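Local structure of mersacidin decarboxylase (Bacillus sp., 1P3Y) at residues A[39-44]-A[76-81]; A[96-101]-A[106-111]. The protein catalyses the FAD-dependent oxidative decarboxylation of the C-terminal cysteine of mersacidin to an aminoenethiol residue, a step in lantibiotic biosynthesis. All coordinates share one frame; numbering follows the deposited sequence.

Followed from the N terminus, the chain first reaches strand 37-42 of the parallel sheet and, after the 31 residues that follow segment 39-44, residues 76-81 of helix 75-81 close interaction 1. Interaction 2 comes next in series, neither enclosed by the first nor crossing it: four residues separate its segments, which join helix 92-99 to helix 106-113 as a compact helical pair. Helix 106-113 then links the two, since L106 packs on V41, V107 on T43, and T110 on I78. Through V107 and V111 the same helix reaches I87 of strand 84-90. Each contact also reaches an FAD, T43 and K44 meeting one molecule and T109 another.

Interaction 1: residues A[39-44]-A[76-81]; sequences RVVMTK and VEIGRW. With FAD (flavin-adenine dinucleotide), chain B.
V41 and I78 mark the nearest approach of the two backbones, with 8.7 Å between their CA atoms, a separation that leaves the contact to side chains. Residues 39-42 are the end of a strand, and 76-81 are helical. V41 and I78 direct their side chains at each other and meet at about a right angle, V41 CG2 lying 4.0 Å from I78 CD1. At R39, the first residue of segment 39-44, the guanidinium stacks on W81. With CG anti to its carbonyl carbon (chi1 -74°) and the chain extended from CG to NE, R39 runs along one face of the indole: CD sits over the six-membered ring, 3.6 Å from its centroid, as a CH-pi contact, and the guanidinium lies flat on the ring system, the planes 11° apart. The cation-pi component is off-centre, R39 CZ being 3.8 Å from the centroid of the five-membered ring. E37 takes NH2 of the same guanidinium in a salt bridge, giving the charge a second partner. Beyond the strand, T43 is the N-cap of helix 44-49 and its OG1 donates to O1P of FAD at 2.9 Å, while K44 CG packs 3.5 Å from N3A of the adenine. I78 is a near neighbour of the active-site H75. A parallel strand running into a helix N terminus beside the dinucleotide phosphates is characteristic of the Rossmann-like flavoprotein fold of the HFCD family.

Interaction 2: residues A[96-101]-A[106-111]; sequences GQTANG and LVATTV. With FAD (flavin-adenine dinucleotide), chain C.
T98 has its OG1 between backbone N and carbonyl carbon (chi1 48°), where it bonds to the carbonyl oxygen of I94 in its own helix, and the same rotation leaves CG2 to meet V111. V111 CG2, which stands anti to the carbonyl carbon, lies 3.6 Å from T98 CG2, and the side chains cross at about a right angle. Two consecutive helices joined by a short loop pack here, and the first ends in a Schellman motif, with G101 at positive phi as the C-prime residue and V102 N returning to Q97 O. N100 adds a side-chain bond to the same end: its ND2 reaches a lone pair of G96 O at 2.9 Å. The backbones come nearest at T98 and A108, their CA atoms 5.9 Å apart, an approach consistent with the small side chain of A108. The Q97 chain, extended beyond CG, puts OE1 3.8 Å from A108 CB, although the polar partner of that oxygen is M104 N in the connecting turn. T109 points away from the first helix, and its OG1 bonds to N105 O. It also meets an FAD held by T91 and A92 of a neighbouring subunit: O3' of that FAD donates to T109 OG1 at 2.7 Å.

Interaction 1: residues A[39-44]-A[76-81]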
loop_
_atom_site.group_PDB
_atom_site.type_symbol
_atom_site.label_atom_id
_atom_site.label_comp_id
_atom_site.label_asym_id
_atom_site.label_seq_id
_atom_site.Cartn_x
_atom_site.Cartn_y
_atom_site.Cartn_z
ATOM N N ARG A 39 -29.615 1.809 -17.656
ATOM C CA ARG A 39 -28.442 1.940 -16.802
ATOM C C ARG A 39 -28.510 0.890 -15.701
ATOM O O ARG A 39 -29.568 0.309 -15.442
ATOM C CB ARG A 39 -28.370 3.335 -16.182
ATOM C CG ARG A 39 -27.947 4.389 -17.158
ATOM C CD ARG A 39 -27.983 5.769 -16.546
ATOM N NE ARG A 39 -27.690 6.788 -17.550
ATOM C CZ ARG A 39 -27.803 8.098 -17.352
ATOM N NH1 ARG A 39 -28.205 8.581 -16.179
ATOM N NH2 ARG A 39 -27.528 8.929 -18.340
ATOM N N VAL A 40 -27.385 0.661 -15.041
ATOM C CA VAL A 40 -27.339 -0.319 -13.977
ATOM C C VAL A 40 -26.753 0.244 -12.682
ATOM O O VAL A 40 -25.922 1.148 -12.699
ATOM C CB VAL A 40 -26.507 -1.530 -14.434
ATOM C CG1 VAL A 40 -26.217 -2.467 -13.268
ATOM C CG2 VAL A 40 -27.251 -2.255 -15.542
ATOM N N VAL A 41 -27.225 -0.295 -11.562
ATOM C CA VAL A 41 -26.730 0.041 -10.235
ATOM C C VAL A 41 -26.500 -1.352 -9.595
ATOM O O VAL A 41 -27.396 -2.213 -9.591
ATOM C CB VAL A 41 -27.766 0.895 -9.419
ATOM C CG1 VAL A 41 -29.100 0.129 -9.248
ATOM C CG2 VAL A 41 -27.169 1.274 -8.049
ATOM N N MET A 42 -25.297 -1.583 -9.076
ATOM C CA MET A 42 -24.941 -2.885 -8.490
ATOM C C MET A 42 -24.614 -2.870 -7.000
ATOM O O MET A 42 -24.302 -1.838 -6.427
ATOM C CB MET A 42 -23.720 -3.457 -9.223
ATOM C CG MET A 42 -23.742 -3.292 -10.760
ATOM S SD MET A 42 -22.297 -4.063 -11.592
ATOM C CE MET A 42 -22.419 -5.811 -11.012
ATOM N N THR A 43 -24.690 -4.035 -6.374
ATOM C CA THR A 43 -24.315 -4.172 -4.974
ATOM C C THR A 43 -22.882 -4.728 -5.040
ATOM O O THR A 43 -22.436 -5.264 -6.077
ATOM C CB THR A 43 -25.174 -5.228 -4.209
ATOM O OG1 THR A 43 -24.950 -6.532 -4.770
ATOM C CG2 THR A 43 -26.639 -4.910 -4.293
ATOM N N LYS A 44 -22.184 -4.621 -3.921
ATOM C CA LYS A 44 -20.815 -5.092 -3.780
ATOM C C LYS A 44 -20.648 -6.571 -4.183
ATOM O O LYS A 44 -19.723 -6.924 -4.925
ATOM C CB LYS A 44 -20.373 -4.861 -2.318
ATOM C CG LYS A 44 -18.899 -5.116 -2.025
ATOM C CD LYS A 44 -18.611 -6.582 -1.677
ATOM C CE LYS A 44 -17.147 -6.789 -1.237
ATOM N NZ LYS A 44 -16.171 -6.284 -2.276
ATOM N N VAL A 76 -30.953 9.804 -5.116
ATOM C CA VAL A 76 -32.056 10.660 -5.544
ATOM C C VAL A 76 -31.914 10.968 -7.038
ATOM O O VAL A 76 -32.908 11.058 -7.760
ATOM C CB VAL A 76 -32.097 11.997 -4.748
ATOM C CG1 VAL A 76 -32.026 11.710 -3.249
ATOM C CG2 VAL A 76 -30.960 12.916 -5.192
ATOM N N GLU A 77 -30.673 11.128 -7.493
ATOM C CA GLU A 77 -30.415 11.409 -8.897
ATOM C C GLU A 77 -30.732 10.196 -9.743
ATOM O O GLU A 77 -31.425 10.312 -10.754
ATOM C CB GLU A 77 -28.957 11.808 -9.125
ATOM C CG GLU A 77 -28.570 13.136 -8.501
ATOM C CD GLU A 77 -29.328 14.318 -9.088
ATOM O OE1 GLU A 77 -30.578 14.373 -8.959
ATOM O OE2 GLU A 77 -28.662 15.197 -9.679
ATOM N N ILE A 78 -30.237 9.024 -9.350
ATOM C CA ILE A 78 -30.519 7.847 -10.157
ATOM C C ILE A 78 -31.962 7.409 -9.946
ATOM O O ILE A 78 -32.599 6.904 -10.869
ATOM C CB ILE A 78 -29.533 6.670 -9.865
ATOM C CG1 ILE A 78 -29.825 6.043 -8.509
ATOM C CG2 ILE A 78 -28.082 7.168 -9.933
ATOM C CD1 ILE A 78 -28.975 4.845 -8.246
ATOM N N GLY A 79 -32.477 7.619 -8.736
ATOM C CA GLY A 79 -33.853 7.273 -8.444
ATOM C C GLY A 79 -34.805 8.110 -9.293
ATOM O O GLY A 79 -35.784 7.593 -9.815
ATOM N N ARG A 80 -34.521 9.404 -9.442
ATOM C CA ARG A 80 -35.371 10.286 -10.239
ATOM C C ARG A 80 -35.122 10.121 -11.723
ATOM O O ARG A 80 -36.058 10.199 -12.517
ATOM C CB ARG A 80 -35.166 11.755 -9.854
ATOM C CG ARG A 80 -35.963 12.178 -8.631
ATOM C CD ARG A 80 -36.114 13.698 -8.561
ATOM N NE ARG A 80 -37.013 14.126 -7.484
ATOM C CZ ARG A 80 -36.737 14.037 -6.182
ATOM N NH1 ARG A 80 -35.574 13.534 -5.777
ATOM N NH2 ARG A 80 -37.624 14.453 -5.278
ATOM N N TRP A 81 -33.862 9.893 -12.087
ATOM C CA TRP A 81 -33.460 9.700 -13.486
ATOM C C TRP A 81 -34.272 8.614 -14.167
ATOM O O TRP A 81 -34.702 8.766 -15.318
ATOM C CB TRP A 81 -31.979 9.290 -13.584
ATOM C CG TRP A 81 -31.561 8.886 -14.985
ATOM C CD1 TRP A 81 -31.176 9.721 -15.991
ATOM C CD2 TRP A 81 -31.596 7.563 -15.556
ATOM N NE1 TRP A 81 -30.974 9.011 -17.149
ATOM C CE2 TRP A 81 -31.229 7.684 -16.913
ATOM C CE3 TRP A 81 -31.910 6.293 -15.054
ATOM C CZ2 TRP A 81 -31.168 6.577 -17.785
ATOM C CZ3 TRP A 81 -31.851 5.188 -15.920
ATOM C CH2 TRP A 81 -31.482 5.343 -17.270
HETATM P PA FAD B . -24.357 -6.617 -0.482
HETATM O O1A FAD B . -23.467 -7.089 -1.626
HETATM O O2A FAD B . -24.506 -5.124 -0.263
HETATM O O5B FAD B . -23.871 -7.250 0.951
HETATM C C5B FAD B . -22.985 -8.402 1.077
HETATM C C4B FAD B . -21.537 -7.988 1.307
HETATM O O4B FAD B . -21.343 -6.644 0.879
HETATM C C3B FAD B . -21.087 -8.006 2.779
HETATM O O3B FAD B . -20.042 -8.971 2.836
HETATM C C2B FAD B . -20.683 -6.592 3.043
HETATM O O2B FAD B . -19.674 -6.309 3.970
HETATM C C1B FAD B . -20.341 -6.049 1.659
HETATM N N9A FAD B . -20.443 -4.577 1.390
HETATM C C8A FAD B . -21.602 -3.694 1.274
HETATM N N7A FAD B . -21.306 -2.436 1.031
HETATM C C5A FAD B . -19.876 -2.411 0.966
HETATM C C6A FAD B . -18.893 -1.367 0.746
HETATM N N6A FAD B . -19.237 -0.089 0.513
HETATM N N1A FAD B . -17.509 -1.721 0.779
HETATM C C2A FAD B . -17.104 -3.006 1.015
HETATM N N3A FAD B . -17.995 -4.100 1.227
HETATM C C4A FAD B . -19.390 -3.641 1.186
HETATM N N1 FAD B . -28.287 -14.573 -1.792
HETATM C C2 FAD B . -29.565 -14.634 -2.333
HETATM O O2 FAD B . -30.557 -14.222 -1.673
HETATM N N3 FAD B . -29.738 -15.158 -3.624
HETATM C C4 FAD B . -28.679 -15.660 -4.472
HETATM O O4 FAD B . -28.952 -16.131 -5.642
HETATM C C4X FAD B . -27.408 -15.570 -3.908
HETATM N N5 FAD B . -26.317 -16.030 -4.724
HETATM C C5X FAD B . -24.997 -15.921 -4.183
HETATM C C6 FAD B . -23.875 -16.361 -4.949
HETATM C C7 FAD B . -22.500 -16.280 -4.474
HETATM C C7M FAD B . -21.356 -16.777 -5.404
HETATM C C8 FAD B . -22.268 -15.715 -3.126
HETATM C C8M FAD B . -20.895 -15.559 -2.504
HETATM C C9 FAD B . -23.338 -15.269 -2.333
HETATM C C9A FAD B . -24.711 -15.353 -2.807
HETATM N N10 FAD B . -25.940 -14.919 -2.055
HETATM C C10 FAD B . -27.235 -15.022 -2.585
HETATM C "C1'" FAD B . -25.736 -14.374 -0.745
HETATM C "C2'" FAD B . -25.777 -12.896 -0.603
HETATM O "O2'" FAD B . -24.686 -12.328 -1.458
HETATM C "C3'" FAD B . -25.522 -12.483 0.799
HETATM O "O3'" FAD B . -26.687 -12.649 1.636
HETATM C "C4'" FAD B . -25.061 -11.006 0.958
HETATM O "O4'" FAD B . -24.789 -10.779 2.383
HETATM C "C5'" FAD B . -26.064 -9.969 0.514
HETATM O "O5'" FAD B . -25.926 -9.696 -0.889
HETATM P P FAD B . -26.492 -8.377 -1.544
HETATM O O1P FAD B . -26.160 -8.462 -2.971
HETATM O O2P FAD B . -27.954 -8.257 -1.195
HETATM O O3P FAD B . -25.805 -7.179 -0.705
#

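Interaction 2: residues A[96-101]-A[106-111]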
loop_
_atom_site.group_PDB
_atom_site.type_symbol
_atom_site.label_atom_id
_atom_site.label_comp_id
_atom_site.label_asym_id
_atom_site.label_seq_id
_atom_site.Cartn_x
_atom_site.Cartn_y
_atom_site.Cartn_z
ATOM N N GLY A 96 -35.358 -8.344 2.209
ATOM C CA GLY A 96 -35.475 -8.042 3.630
ATOM C C GLY A 96 -35.186 -6.577 3.961
ATOM O O GLY A 96 -35.803 -5.969 4.853
ATOM N N GLN A 97 -34.255 -5.977 3.232
ATOM C CA GLN A 97 -33.932 -4.596 3.521
ATOM C C GLN A 97 -35.040 -3.678 3.055
ATOM O O GLN A 97 -35.498 -2.810 3.814
ATOM C CB GLN A 97 -32.591 -4.183 2.872
ATOM C CG GLN A 97 -31.360 -4.491 3.738
ATOM C CD GLN A 97 -30.044 -3.976 3.145
ATOM O OE1 GLN A 97 -29.844 -2.772 2.991
ATOM N NE2 GLN A 97 -29.149 -4.895 2.814
ATOM N N THR A 98 -35.479 -3.876 1.816
ATOM C CA THR A 98 -36.497 -3.001 1.251
ATOM C C THR A 98 -37.844 -3.169 1.948
ATOM O O THR A 98 -38.544 -2.185 2.218
ATOM C CB THR A 98 -36.639 -3.225 -0.270
ATOM O OG1 THR A 98 -36.733 -4.628 -0.536
ATOM C CG2 THR A 98 -35.424 -2.644 -1.006
ATOM N N ALA A 99 -38.187 -4.410 2.271
ATOM C CA ALA A 99 -39.445 -4.677 2.945
ATOM C C ALA A 99 -39.515 -3.945 4.274
ATOM O O ALA A 99 -40.595 -3.548 4.708
ATOM C CB ALA A 99 -39.614 -6.174 3.178
ATOM N N ASN A 100 -38.366 -3.744 4.912
ATOM C CA ASN A 100 -38.347 -3.098 6.223
ATOM C C ASN A 100 -37.821 -1.682 6.324
ATOM O O ASN A 100 -37.638 -1.163 7.434
ATOM C CB ASN A 100 -37.619 -4.004 7.205
ATOM C CG ASN A 100 -38.348 -5.313 7.392
ATOM O OD1 ASN A 100 -39.483 -5.325 7.881
ATOM N ND2 ASN A 100 -37.724 -6.421 6.988
ATOM N N GLY A 101 -37.597 -1.050 5.176
ATOM C CA GLY A 101 -37.136 0.328 5.173
ATOM C C GLY A 101 -35.688 0.516 5.567
ATOM O O GLY A 101 -35.294 1.572 6.055
ATOM N N LEU A 106 -26.571 1.178 -2.077
ATOM C CA LEU A 106 -27.229 2.037 -3.033
ATOM C C LEU A 106 -28.486 1.397 -3.634
ATOM O O LEU A 106 -29.498 2.081 -3.819
ATOM C CB LEU A 106 -26.211 2.475 -4.099
ATOM C CG LEU A 106 -26.585 3.551 -5.127
ATOM C CD1 LEU A 106 -26.982 4.850 -4.461
ATOM C CD2 LEU A 106 -25.405 3.764 -6.042
ATOM N N VAL A 107 -28.444 0.092 -3.901
ATOM C CA VAL A 107 -29.603 -0.604 -4.488
ATOM C C VAL A 107 -30.864 -0.442 -3.628
ATOM O O VAL A 107 -31.930 -0.079 -4.125
ATOM C CB VAL A 107 -29.293 -2.114 -4.704
ATOM C CG1 VAL A 107 -30.577 -2.884 -5.042
ATOM C CG2 VAL A 107 -28.258 -2.269 -5.845
ATOM N N ALA A 108 -30.729 -0.689 -2.334
ATOM C CA ALA A 108 -31.840 -0.557 -1.411
ATOM C C ALA A 108 -32.244 0.905 -1.187
ATOM O O ALA A 108 -33.418 1.217 -0.983
ATOM C CB ALA A 108 -31.476 -1.214 -0.060
ATOM N N THR A 109 -31.271 1.801 -1.209
ATOM C CA THR A 109 -31.541 3.210 -0.994
ATOM C C THR A 109 -32.337 3.772 -2.174
ATOM O O THR A 109 -33.287 4.550 -2.014
ATOM C CB THR A 109 -30.200 4.011 -0.846
ATOM O OG1 THR A 109 -29.451 3.500 0.268
ATOM C CG2 THR A 109 -30.480 5.500 -0.604
ATOM N N THR A 110 -31.936 3.372 -3.369
ATOM C CA THR A 110 -32.597 3.837 -4.564
ATOM C C THR A 110 -34.075 3.484 -4.542
ATOM O O THR A 110 -34.902 4.252 -5.031
ATOM C CB THR A 110 -31.914 3.254 -5.802
ATOM O OG1 THR A 110 -30.542 3.687 -5.806
ATOM C CG2 THR A 110 -32.617 3.719 -7.083
ATOM N N VAL A 111 -34.420 2.337 -3.963
ATOM C CA VAL A 111 -35.824 1.943 -3.894
ATOM C C VAL A 111 -36.608 3.044 -3.182
ATOM O O VAL A 111 -37.674 3.442 -3.635
ATOM C CB VAL A 111 -36.010 0.593 -3.146
ATOM C CG1 VAL A 111 -37.498 0.348 -2.853
ATOM C CG2 VAL A 111 -35.464 -0.555 -3.997
HETATM P PA FAD C . -23.961 4.101 6.806
HETATM O O1A FAD C . -23.098 5.312 6.471
HETATM O O2A FAD C . -23.524 3.206 7.951
HETATM O O5B FAD C . -24.150 3.125 5.501
HETATM C C5B FAD C . -23.885 3.538 4.127
HETATM C C4B FAD C . -22.501 3.106 3.658
HETATM O O4B FAD C . -21.668 2.845 4.782
HETATM C C3B FAD C . -22.476 1.808 2.832
HETATM O O3B FAD C . -21.977 2.189 1.554
HETATM C C2B FAD C . -21.600 0.898 3.630
HETATM O O2B FAD C . -20.825 -0.076 2.989
HETATM C C1B FAD C . -20.734 1.854 4.446
HETATM N N9A FAD C . -20.145 1.399 5.748
HETATM C C8A FAD C . -20.764 1.111 7.040
HETATM N N7A FAD C . -19.921 0.725 7.973
HETATM C C5A FAD C . -18.642 0.738 7.328
HETATM C C6A FAD C . -17.294 0.416 7.754
HETATM N N6A FAD C . -17.006 0.027 9.007
HETATM N N1A FAD C . -16.238 0.523 6.798
HETATM C C2A FAD C . -16.476 0.913 5.508
HETATM N N3A FAD C . -17.763 1.262 5.002
HETATM C C4A FAD C . -18.783 1.113 6.049
HETATM N N1 FAD C . -30.392 9.099 3.049
HETATM C C2 FAD C . -31.404 9.633 3.836
HETATM O O2 FAD C . -32.263 8.880 4.369
HETATM N N3 FAD C . -31.456 11.022 4.033
HETATM C C4 FAD C . -30.530 11.982 3.474
HETATM O O4 FAD C . -30.678 13.243 3.712
HETATM C C4X FAD C . -29.518 11.414 2.704
HETATM N N5 FAD C . -28.554 12.326 2.148
HETATM C C5X FAD C . -27.486 11.767 1.378
HETATM C C6 FAD C . -26.498 12.625 0.803
HETATM C C7 FAD C . -25.377 12.136 0.011
HETATM C C7M FAD C . -24.355 13.165 -0.552
HETATM C C8 FAD C . -25.269 10.677 -0.205
HETATM C C8M FAD C . -24.156 10.023 -0.999
HETATM C C9 FAD C . -26.216 9.792 0.337
HETATM C C9A FAD C . -27.337 10.280 1.126
HETATM N N10 FAD C . -28.417 9.440 1.753
HETATM C C10 FAD C . -29.463 9.986 2.511
HETATM C "C1'" FAD C . -28.332 8.024 1.549
HETATM C "C2'" FAD C . -27.788 7.202 2.660
HETATM O "O2'" FAD C . -26.386 7.663 2.920
HETATM C "C3'" FAD C . -27.737 5.766 2.292
HETATM O "O3'" FAD C . -29.031 5.133 2.387
HETATM C "C4'" FAD C . -26.758 4.918 3.154
HETATM O "O4'" FAD C . -26.774 3.549 2.623
HETATM C "C5'" FAD C . -27.095 4.843 4.623
HETATM O "O5'" FAD C . -26.516 5.947 5.335
HETATM P P FAD C . -26.302 5.916 6.897
HETATM O O1P FAD C . -25.697 7.206 7.247
HETATM O O2P FAD C . -27.618 5.585 7.555
HETATM O O3P FAD C . -25.408 4.595 7.159
#